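Local atomic coordinates of fatty Acyl-Adenylate Ligase (Escherichia coli, PDB entry 3PBK), a protein that belongs to the AMP-binding enzyme family of the ANL clan and holds 5'-O-[(S)-(dodecanoyloxy)(hydroxy)phosphoryl]adenosine in its pocket in this model. Residues Met36-Arg41 and Val246-Thr251; Asp218-Trp223 and Gly270-Ala275; Gln252-Arg257 and Glu281-Arg286. All coordinates share one frame; numbering follows the deposited sequence.

Interaction 1: Met36-Arg41 and Val246-Thr251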
loop_
_atom_site.group_PDB
_atom_site.type_symbol
_atom_site.label_atom_id
_atom_site.label_comp_id
_atom_site.label_asym_id
_atom_site.label_seq_id
_atom_site.Cartn_x
_atom_site.Cartn_y
_atom_site.Cartn_z
HETATM N N MSE A 36 15.484 2.886 14.663
HETATM C CA MSE A 36 14.799 3.787 13.763
HETATM C C MSE A 36 15.238 5.227 13.952
HETATM O O MSE A 36 15.622 5.640 15.043
HETATM C CB MSE A 36 13.304 3.686 13.983
HETATM C CG MSE A 36 12.719 2.423 13.444
HETATM SE SE MSE A 36 11.518 1.676 14.758
HETATM C CE MSE A 36 10.514 0.428 13.626
ATOM N N ASN A 37 15.163 5.986 12.867
ATOM C CA ASN A 37 15.505 7.391 12.890
ATOM C C ASN A 37 14.446 8.243 12.182
ATOM O O ASN A 37 14.236 8.119 10.978
ATOM C CB ASN A 37 16.892 7.584 12.289
ATOM C CG ASN A 37 17.914 6.632 12.892
ATOM O OD1 ASN A 37 18.672 7.007 13.786
ATOM N ND2 ASN A 37 17.920 5.386 12.423
ATOM N N PHE A 38 13.773 9.093 12.952
ATOM C CA PHE A 38 12.733 9.959 12.425
ATOM C C PHE A 38 13.276 11.322 12.025
ATOM O O PHE A 38 13.823 12.048 12.858
ATOM C CB PHE A 38 11.641 10.125 13.461
ATOM C CG PHE A 38 11.106 8.830 13.963
ATOM C CD1 PHE A 38 9.983 8.263 13.384
ATOM C CD2 PHE A 38 11.733 8.165 15.007
ATOM C CE1 PHE A 38 9.478 7.064 13.841
ATOM C CE2 PHE A 38 11.234 6.960 15.478
ATOM C CZ PHE A 38 10.102 6.408 14.892
ATOM N N TYR A 39 13.106 11.669 10.752
ATOM C CA TYR A 39 13.655 12.903 10.214
ATOM C C TYR A 39 12.567 13.912 9.899
ATOM O O TYR A 39 11.479 13.532 9.472
ATOM C CB TYR A 39 14.472 12.610 8.962
ATOM C CG TYR A 39 15.859 12.086 9.252
ATOM C CD1 TYR A 39 16.076 10.743 9.501
ATOM C CD2 TYR A 39 16.952 12.937 9.285
ATOM C CE1 TYR A 39 17.347 10.259 9.765
ATOM C CE2 TYR A 39 18.229 12.459 9.549
ATOM C CZ TYR A 39 18.421 11.120 9.785
ATOM O OH TYR A 39 19.686 10.638 10.055
ATOM N N ASP A 40 12.859 15.196 10.117
ATOM C CA ASP A 40 11.916 16.270 9.788
ATOM C C ASP A 40 11.946 16.592 8.287
ATOM O O ASP A 40 12.656 15.936 7.533
ATOM C CB ASP A 40 12.144 17.518 10.665
ATOM C CG ASP A 40 13.350 18.367 10.223
ATOM O OD1 ASP A 40 13.865 18.170 9.098
ATOM O OD2 ASP A 40 13.778 19.253 11.010
ATOM N N ARG A 41 11.187 17.593 7.854
ATOM C CA ARG A 41 11.061 17.865 6.422
ATOM C C ARG A 41 12.299 18.525 5.802
ATOM O O ARG A 41 12.330 18.817 4.602
ATOM C CB ARG A 41 9.793 18.670 6.111
ATOM C CG ARG A 41 9.837 20.117 6.551
ATOM C CD ARG A 41 8.707 20.911 5.906
ATOM N NE ARG A 41 8.445 22.156 6.623
ATOM C CZ ARG A 41 7.754 22.237 7.762
ATOM N NH1 ARG A 41 7.253 21.141 8.325
ATOM N NH2 ARG A 41 7.562 23.419 8.341
ATOM N N VAL A 246 16.443 1.901 9.875
ATOM C CA VAL A 246 15.577 2.548 8.898
ATOM C C VAL A 246 15.419 4.032 9.214
ATOM O O VAL A 246 15.475 4.431 10.373
ATOM C CB VAL A 246 14.197 1.874 8.853
ATOM C CG1 VAL A 246 13.433 2.152 10.125
ATOM C CG2 VAL A 246 13.413 2.347 7.648
ATOM N N ASP A 247 15.236 4.848 8.176
ATOM C CA ASP A 247 14.994 6.284 8.334
ATOM C C ASP A 247 13.645 6.667 7.755
ATOM O O ASP A 247 13.347 6.337 6.608
ATOM C CB ASP A 247 16.057 7.086 7.598
ATOM C CG ASP A 247 17.438 6.545 7.808
ATOM O OD1 ASP A 247 17.685 5.974 8.887
ATOM O OD2 ASP A 247 18.278 6.688 6.896
ATOM N N TYR A 248 12.844 7.391 8.527
ATOM C CA TYR A 248 11.519 7.791 8.068
ATOM C C TYR A 248 11.397 9.263 7.750
ATOM O O TYR A 248 12.002 10.101 8.415
ATOM C CB TYR A 248 10.481 7.493 9.130
ATOM C CG TYR A 248 10.457 6.067 9.565
ATOM C CD1 TYR A 248 10.835 5.713 10.849
ATOM C CD2 TYR A 248 10.055 5.075 8.699
ATOM C CE1 TYR A 248 10.815 4.399 11.256
ATOM C CE2 TYR A 248 10.027 3.764 9.092
ATOM C CZ TYR A 248 10.406 3.424 10.371
ATOM O OH TYR A 248 10.378 2.103 10.765
ATOM N N LEU A 249 10.594 9.564 6.734
ATOM C CA LEU A 249 10.013 10.890 6.564
ATOM C C LEU A 249 8.525 10.793 6.890
ATOM O O LEU A 249 7.937 9.702 6.879
ATOM C CB LEU A 249 10.202 11.395 5.134
ATOM C CG LEU A 249 11.586 11.930 4.744
ATOM C CD1 LEU A 249 11.636 12.304 3.274
ATOM C CD2 LEU A 249 11.958 13.124 5.592
ATOM N N ARG A 250 7.904 11.920 7.203
ATOM C CA ARG A 250 6.457 11.908 7.351
ATOM C C ARG A 250 5.859 11.907 5.953
ATOM O O ARG A 250 6.455 12.438 5.016
ATOM C CB ARG A 250 5.978 13.102 8.174
ATOM C CG ARG A 250 6.485 13.089 9.607
ATOM C CD ARG A 250 5.789 14.138 10.452
ATOM N NE ARG A 250 6.551 15.379 10.568
ATOM C CZ ARG A 250 7.674 15.509 11.275
ATOM N NH1 ARG A 250 8.184 14.459 11.910
ATOM N NH2 ARG A 250 8.299 16.688 11.333
ATOM N N THR A 251 4.702 11.282 5.795
ATOM C CA THR A 251 4.142 11.131 4.462
ATOM C C THR A 251 3.788 12.479 3.871
ATOM O O THR A 251 4.008 12.718 2.690
ATOM C CB THR A 251 2.902 10.251 4.469
ATOM O OG1 THR A 251 3.241 8.964 4.993
ATOM C CG2 THR A 251 2.381 10.089 3.062
#
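Strands 36-39 and 246-248 run parallel, their short axes 22° apart, with Met36 beside Val246, Asn37 beside Asp247 and Phe38 beside Tyr248. Asn37 bonds through both its backbone polar atoms: its N donates to Val246 O at 3.0 Å, and its O accepts from Tyr248 N at 2.9 Å. Tyr39 N then donates to Tyr248 O (3.0 Å).

On the face shared by Met36, Val246, Phe38 and Tyr248, the tyrosine ring carries most of the contact. CG of Met36, a selenomethionine, lies at the ring edge, 3.5 Å from Tyr248 CE1, while Phe38 CE1 comes obliquely to 3.6 Å from Tyr248 CD1, the ring planes 37° apart. Tyrosine suits this place because its ring reaches both neighbours while OH hydrogen-bonds to Phe235 O.

On the opposite face, with Asn37 and Asp247, Asn37 ND2 gives Val246 O a second, weak bond at 3.3 Å, and Asp247 forms a salt bridge with Arg219. Beyond the strand, Arg250 pairs with Glu46 and Asp253. Each face thus mixes ring packing with a bonded polar end: Tyr248 OH on one, and on the other the Asp247 carboxylate, with the Tyr39 ring beside it.

Interaction 2: Asp218-Trp223 and Gly270-Ala275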
loop_
_atom_site.group_PDB
_atom_site.type_symbol
_atom_site.label_atom_id
_atom_site.label_comp_id
_atom_site.label_asym_id
_atom_site.label_seq_id
_atom_site.Cartn_x
_atom_site.Cartn_y
_atom_site.Cartn_z
ATOM N N ASP A 218 22.764 -3.270 4.671
ATOM C CA ASP A 218 21.616 -2.589 4.062
ATOM C C ASP A 218 20.964 -1.648 5.069
ATOM O O ASP A 218 21.032 -1.858 6.285
ATOM C CB ASP A 218 20.570 -3.585 3.542
ATOM C CG ASP A 218 20.764 -3.941 2.068
ATOM O OD1 ASP A 218 21.646 -3.341 1.416
ATOM O OD2 ASP A 218 20.033 -4.824 1.559
ATOM N N ARG A 219 20.334 -0.602 4.556
ATOM C CA ARG A 219 19.638 0.346 5.405
ATOM C C ARG A 219 18.443 0.938 4.675
ATOM O O ARG A 219 18.593 1.495 3.586
ATOM C CB ARG A 219 20.582 1.456 5.828
ATOM C CG ARG A 219 19.888 2.781 6.021
ATOM C CD ARG A 219 20.886 3.822 6.426
ATOM N NE ARG A 219 21.191 3.726 7.843
ATOM C CZ ARG A 219 20.904 4.689 8.700
ATOM N NH1 ARG A 219 20.337 5.792 8.239
ATOM N NH2 ARG A 219 21.191 4.561 9.991
ATOM N N CYS A 220 17.269 0.827 5.293
ATOM C CA CYS A 220 16.006 1.233 4.674
ATOM C C CYS A 220 15.619 2.704 4.848
ATOM O O CYS A 220 15.981 3.357 5.826
ATOM C CB CYS A 220 14.876 0.368 5.205
ATOM S SG CYS A 220 15.309 -1.364 5.252
ATOM N N VAL A 221 14.862 3.209 3.881
ATOM C CA VAL A 221 14.370 4.578 3.901
ATOM C C VAL A 221 12.912 4.551 3.467
ATOM O O VAL A 221 12.595 4.018 2.405
ATOM C CB VAL A 221 15.177 5.468 2.924
ATOM C CG1 VAL A 221 14.618 6.886 2.892
ATOM C CG2 VAL A 221 16.650 5.474 3.302
ATOM N N SER A 222 12.021 5.105 4.280
ATOM C CA SER A 222 10.605 5.131 3.924
ATOM C C SER A 222 9.957 6.470 4.223
ATOM O O SER A 222 10.279 7.119 5.215
ATOM C CB SER A 222 9.837 4.028 4.654
ATOM O OG SER A 222 8.443 4.282 4.642
ATOM N N TRP A 223 9.046 6.887 3.354
ATOM C CA TRP A 223 8.210 8.035 3.646
ATOM C C TRP A 223 6.750 7.579 3.735
ATOM O O TRP A 223 5.849 8.391 3.948
ATOM C CB TRP A 223 8.400 9.144 2.604
ATOM C CG TRP A 223 8.197 8.702 1.187
ATOM C CD1 TRP A 223 9.164 8.395 0.279
ATOM C CD2 TRP A 223 6.944 8.507 0.518
ATOM N NE1 TRP A 223 8.595 8.016 -0.912
ATOM C CE2 TRP A 223 7.233 8.075 -0.789
ATOM C CE3 TRP A 223 5.609 8.651 0.901
ATOM C CZ2 TRP A 223 6.232 7.792 -1.718
ATOM C CZ3 TRP A 223 4.624 8.370 -0.019
ATOM C CH2 TRP A 223 4.935 7.946 -1.311
ATOM N N GLY A 270 21.724 5.580 2.207
ATOM C CA GLY A 270 20.599 4.662 2.225
ATOM C C GLY A 270 20.654 3.647 1.101
ATOM O O GLY A 270 21.273 3.872 0.062
ATOM N N THR A 271 19.988 2.521 1.293
ATOM C CA THR A 271 20.219 1.387 0.416
ATOM C C THR A 271 18.948 0.828 -0.207
ATOM O O THR A 271 18.909 0.531 -1.397
ATOM C CB THR A 271 20.956 0.276 1.192
ATOM O OG1 THR A 271 22.367 0.414 0.981
ATOM C CG2 THR A 271 20.518 -1.082 0.721
ATOM N N VAL A 272 17.915 0.683 0.612
ATOM C CA VAL A 272 16.670 0.063 0.189
ATOM C C VAL A 272 15.524 1.018 0.452
ATOM O O VAL A 272 15.453 1.657 1.496
ATOM C CB VAL A 272 16.426 -1.279 0.934
ATOM C CG1 VAL A 272 14.987 -1.738 0.788
ATOM C CG2 VAL A 272 17.354 -2.340 0.413
ATOM N N SER A 273 14.632 1.134 -0.513
ATOM C CA SER A 273 13.439 1.929 -0.312
ATOM C C SER A 273 12.416 1.487 -1.319
ATOM O O SER A 273 12.768 0.975 -2.379
ATOM C CB SER A 273 13.733 3.410 -0.490
ATOM O OG SER A 273 12.549 4.159 -0.322
ATOM N N VAL A 274 11.146 1.657 -0.987
ATOM C CA VAL A 274 10.092 1.252 -1.895
ATOM C C VAL A 274 8.974 2.268 -1.811
ATOM O O VAL A 274 8.668 2.764 -0.731
ATOM C CB VAL A 274 9.548 -0.162 -1.564
ATOM C CG1 VAL A 274 8.502 -0.586 -2.588
ATOM C CG2 VAL A 274 10.676 -1.181 -1.511
ATOM N N ALA A 275 8.381 2.581 -2.957
ATOM C CA ALA A 275 7.298 3.545 -3.042
ATOM C C ALA A 275 6.337 3.098 -4.132
ATOM O O ALA A 275 6.677 2.238 -4.940
ATOM C CB ALA A 275 7.862 4.911 -3.367
#
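Ser273 has its OG anti to the backbone N (chi1 179°), which carries the hydroxyl across to the neighbouring strand, where it donates to Val221 O at 2.7 Å from above the carbonyl plane. The same OG is hydrogen-bonded to Trp261 NE1. In Trp223, CG sits between the backbone N and the carbonyl carbon (chi1 54°), and this swings the indole so that its CZ2 lies 3.7 Å from Ala275 CB. Alanine suits this place because its single methyl packs against the broad indole, which also stacks with Phe254 and meets Trp261 edge-to-face.

Strands 220-222 and 272-275 run parallel. Arg219 O is gripped twice, in its plane by Thr271 N at 2.9 Å and from well above the plane by Val272 N at 3.2 Å. Val221 N then donates to Val272 O at 2.9 Å, nearly along the C=O axis.

Glycine suits position 270 because Val221 CG2 lies 4.2 Å from its CA, on the side where a CB would sit. Val221 and Ser273 share the face covered by helix 260-267; Cys220 and Val272 share the other, where Cys220 touches Phe235 of helix 229-241. Val274 also touches that helix, and its side chain comes within about 4 Å of the bound 5'-O-[(S)-(dodecanoyloxy)(hydroxy)phosphoryl]adenosine. At the start of 218-223, the buried carboxylate of Asp218 forms a salt bridge with Arg301.

Chemically, the serine hydroxyl extends the main-chain bonding: it satisfies a buried carbonyl and, through Trp261, ties both strands to the helix packed over them.

Interaction 3: Gln252-Arg257 and Glu281-Arg286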
loop_
_atom_site.group_PDB
_atom_site.type_symbol
_atom_site.label_atom_id
_atom_site.label_comp_id
_atom_site.label_asym_id
_atom_site.label_seq_id
_atom_site.Cartn_x
_atom_site.Cartn_y
_atom_site.Cartn_z
ATOM N N GLN A 252 3.243 13.360 4.703
ATOM C CA GLN A 252 2.861 14.703 4.266
ATOM C C GLN A 252 4.080 15.538 3.866
ATOM O O GLN A 252 4.027 16.295 2.897
ATOM C CB GLN A 252 2.018 15.416 5.333
ATOM C CG GLN A 252 2.498 15.204 6.780
ATOM C CD GLN A 252 1.969 13.907 7.460
ATOM O OE1 GLN A 252 1.941 12.813 6.861
ATOM N NE2 GLN A 252 1.566 14.041 8.733
ATOM N N ASP A 253 5.178 15.380 4.599
ATOM C CA ASP A 253 6.410 16.106 4.302
ATOM C C ASP A 253 6.985 15.729 2.945
ATOM O O ASP A 253 7.481 16.585 2.216
ATOM C CB ASP A 253 7.458 15.866 5.383
ATOM C CG ASP A 253 7.121 16.551 6.686
ATOM O OD1 ASP A 253 6.373 17.556 6.661
ATOM O OD2 ASP A 253 7.618 16.085 7.733
ATOM N N PHE A 254 6.938 14.445 2.614
ATOM C CA PHE A 254 7.325 14.010 1.280
ATOM C C PHE A 254 6.403 14.624 0.230
ATOM O O PHE A 254 6.867 15.180 -0.763
ATOM C CB PHE A 254 7.313 12.484 1.167
ATOM C CG PHE A 254 7.244 11.981 -0.248
ATOM C CD1 PHE A 254 8.389 11.900 -1.025
ATOM C CD2 PHE A 254 6.033 11.596 -0.803
ATOM C CE1 PHE A 254 8.332 11.444 -2.335
ATOM C CE2 PHE A 254 5.963 11.137 -2.111
ATOM C CZ PHE A 254 7.118 11.057 -2.880
ATOM N N ALA A 255 5.096 14.526 0.455
ATOM C CA ALA A 255 4.111 15.053 -0.489
ATOM C C ALA A 255 4.417 16.489 -0.893
ATOM O O ALA A 255 4.195 16.885 -2.037
ATOM C CB ALA A 255 2.719 14.969 0.100
HETATM N N MSE A 256 4.920 17.265 0.061
HETATM C CA MSE A 256 5.191 18.683 -0.152
HETATM C C MSE A 256 6.587 18.917 -0.748
HETATM O O MSE A 256 6.758 19.772 -1.617
HETATM C CB MSE A 256 4.959 19.480 1.147
HETATM C CG MSE A 256 3.572 20.177 1.251
HETATM SE SE MSE A 256 1.945 19.266 0.496
HETATM C CE MSE A 256 1.155 18.493 2.132
ATOM N N ARG A 257 7.575 18.151 -0.300
ATOM C CA ARG A 257 8.892 18.196 -0.924
ATOM C C ARG A 257 9.411 16.797 -1.300
ATOM O O ARG A 257 10.287 16.240 -0.619
ATOM C CB ARG A 257 9.901 18.909 -0.026
ATOM C CG ARG A 257 9.445 20.253 0.523
ATOM C CD ARG A 257 10.559 20.861 1.387
ATOM N NE ARG A 257 10.068 21.744 2.446
ATOM C CZ ARG A 257 10.855 22.513 3.198
ATOM N NH1 ARG A 257 12.173 22.504 2.997
ATOM N NH2 ARG A 257 10.328 23.290 4.144
ATOM N N GLU A 281 7.186 9.254 -9.831
ATOM C CA GLU A 281 6.789 10.256 -10.801
ATOM C C GLU A 281 6.804 11.653 -10.192
ATOM O O GLU A 281 7.339 12.584 -10.787
ATOM C CB GLU A 281 5.413 9.922 -11.363
ATOM C CG GLU A 281 5.025 10.746 -12.561
ATOM C CD GLU A 281 4.270 11.991 -12.165
ATOM O OE1 GLU A 281 3.910 12.109 -10.967
ATOM O OE2 GLU A 281 4.036 12.845 -13.051
ATOM N N LEU A 282 6.224 11.792 -9.002
ATOM C CA LEU A 282 6.239 13.053 -8.277
ATOM C C LEU A 282 7.637 13.651 -8.320
ATOM O O LEU A 282 7.811 14.804 -8.689
ATOM C CB LEU A 282 5.830 12.832 -6.823
ATOM C CG LEU A 282 4.739 13.691 -6.168
ATOM C CD1 LEU A 282 5.101 13.928 -4.721
ATOM C CD2 LEU A 282 4.546 15.015 -6.854
ATOM N N CYS A 283 8.636 12.856 -7.952
ATOM C CA CYS A 283 10.031 13.309 -7.922
ATOM C C CYS A 283 10.548 13.915 -9.219
ATOM O O CYS A 283 10.984 15.065 -9.253
ATOM C CB CYS A 283 10.954 12.162 -7.525
ATOM S SG CYS A 283 11.045 11.901 -5.759
ATOM N N GLN A 284 10.528 13.121 -10.279
ATOM C CA GLN A 284 11.062 13.556 -11.563
ATOM C C GLN A 284 10.265 14.740 -12.117
ATOM O O GLN A 284 10.792 15.577 -12.840
ATOM C CB GLN A 284 11.124 12.367 -12.536
ATOM C CG GLN A 284 11.209 12.726 -14.006
ATOM C CD GLN A 284 9.843 12.757 -14.655
ATOM O OE1 GLN A 284 8.918 12.060 -14.221
ATOM N NE2 GLN A 284 9.702 13.565 -15.697
ATOM N N ARG A 285 8.998 14.820 -11.739
ATOM C CA ARG A 285 8.135 15.936 -12.127
ATOM C C ARG A 285 8.534 17.249 -11.442
ATOM O O ARG A 285 8.421 18.325 -12.023
ATOM C CB ARG A 285 6.677 15.605 -11.782
ATOM C CG ARG A 285 5.613 16.340 -12.584
ATOM C CD ARG A 285 4.234 15.739 -12.312
ATOM N NE ARG A 285 3.606 16.292 -11.114
ATOM C CZ ARG A 285 2.749 15.632 -10.338
ATOM N NH1 ARG A 285 2.432 14.374 -10.620
ATOM N NH2 ARG A 285 2.217 16.226 -9.271
ATOM N N ARG A 286 9.006 17.161 -10.208
ATOM C CA ARG A 286 9.231 18.364 -9.434
ATOM C C ARG A 286 10.680 18.556 -9.019
ATOM O O ARG A 286 10.967 19.250 -8.044
ATOM C CB ARG A 286 8.307 18.380 -8.220
ATOM C CG ARG A 286 6.840 18.415 -8.616
ATOM C CD ARG A 286 5.927 18.386 -7.414
ATOM N NE ARG A 286 6.080 19.561 -6.567
ATOM C CZ ARG A 286 5.468 19.706 -5.398
ATOM N NH1 ARG A 286 4.666 18.747 -4.947
ATOM N NH2 ARG A 286 5.658 20.801 -4.674
#
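Helix 251-256 reaches the other segment through the residues of its last turn. Phe254 is the first to touch: with CG anti to the backbone N (chi1 161°), its ring extends past Leu282, the two side chains sliding by each other in opposite directions. Phe254 CE2 meets Leu282 CD1 at 3.9 Å, an oblique approach, while Cys283 SG lies at the ring edge, 4.4 Å from CE1. A long aromatic suits this place because the short axes of the helices stay 11.3 Å apart and something must bridge them; the same ring also stacks on Trp223.

Ala255 contributes through its backbone, its O lying 4.1 Å from Leu282 CD1 and 3.5 Å from Arg286 NH1. One residue on, Met256, a selenomethionine, has its CB directed away from 281-286, but its O lies 3.4 Å from Arg286 NH2. Arginine fits at this exposed end of helix 277-285, its long chain bringing a positive group to the carbonyl end of the other helix, where the helix dipole probably favours it. Within the second helix, Glu281 and Arg285, one turn apart, form a salt bridge.

The helices, 37° from parallel, each follow a parallel strand, as in the repeating beta-alpha units of an alpha/beta domain.

Interactions 1 and 2 lie on one mixed sheet, their centres 11 Å apart, where strands 246-248 and 220-222 are neighbours; part of the order across it is 35-39, 246-248, 220-222, 272-275. A salt bridge from Asp247 to Arg219 joins the two pairings. Interaction 3, with its centre 15 Å from interaction 1 and 16 Å from interaction 2, pairs the helices that follow strands 246-248 and 272-275, and Phe254 on Trp223 connects it to the sheet. Along the chain the segments of interaction 2 alternate with those of both others, whereas interaction 1 closes before interaction 3 opens. Distant sequence is thereby woven into one alpha/beta unit, with the ligand beside strand 272-275.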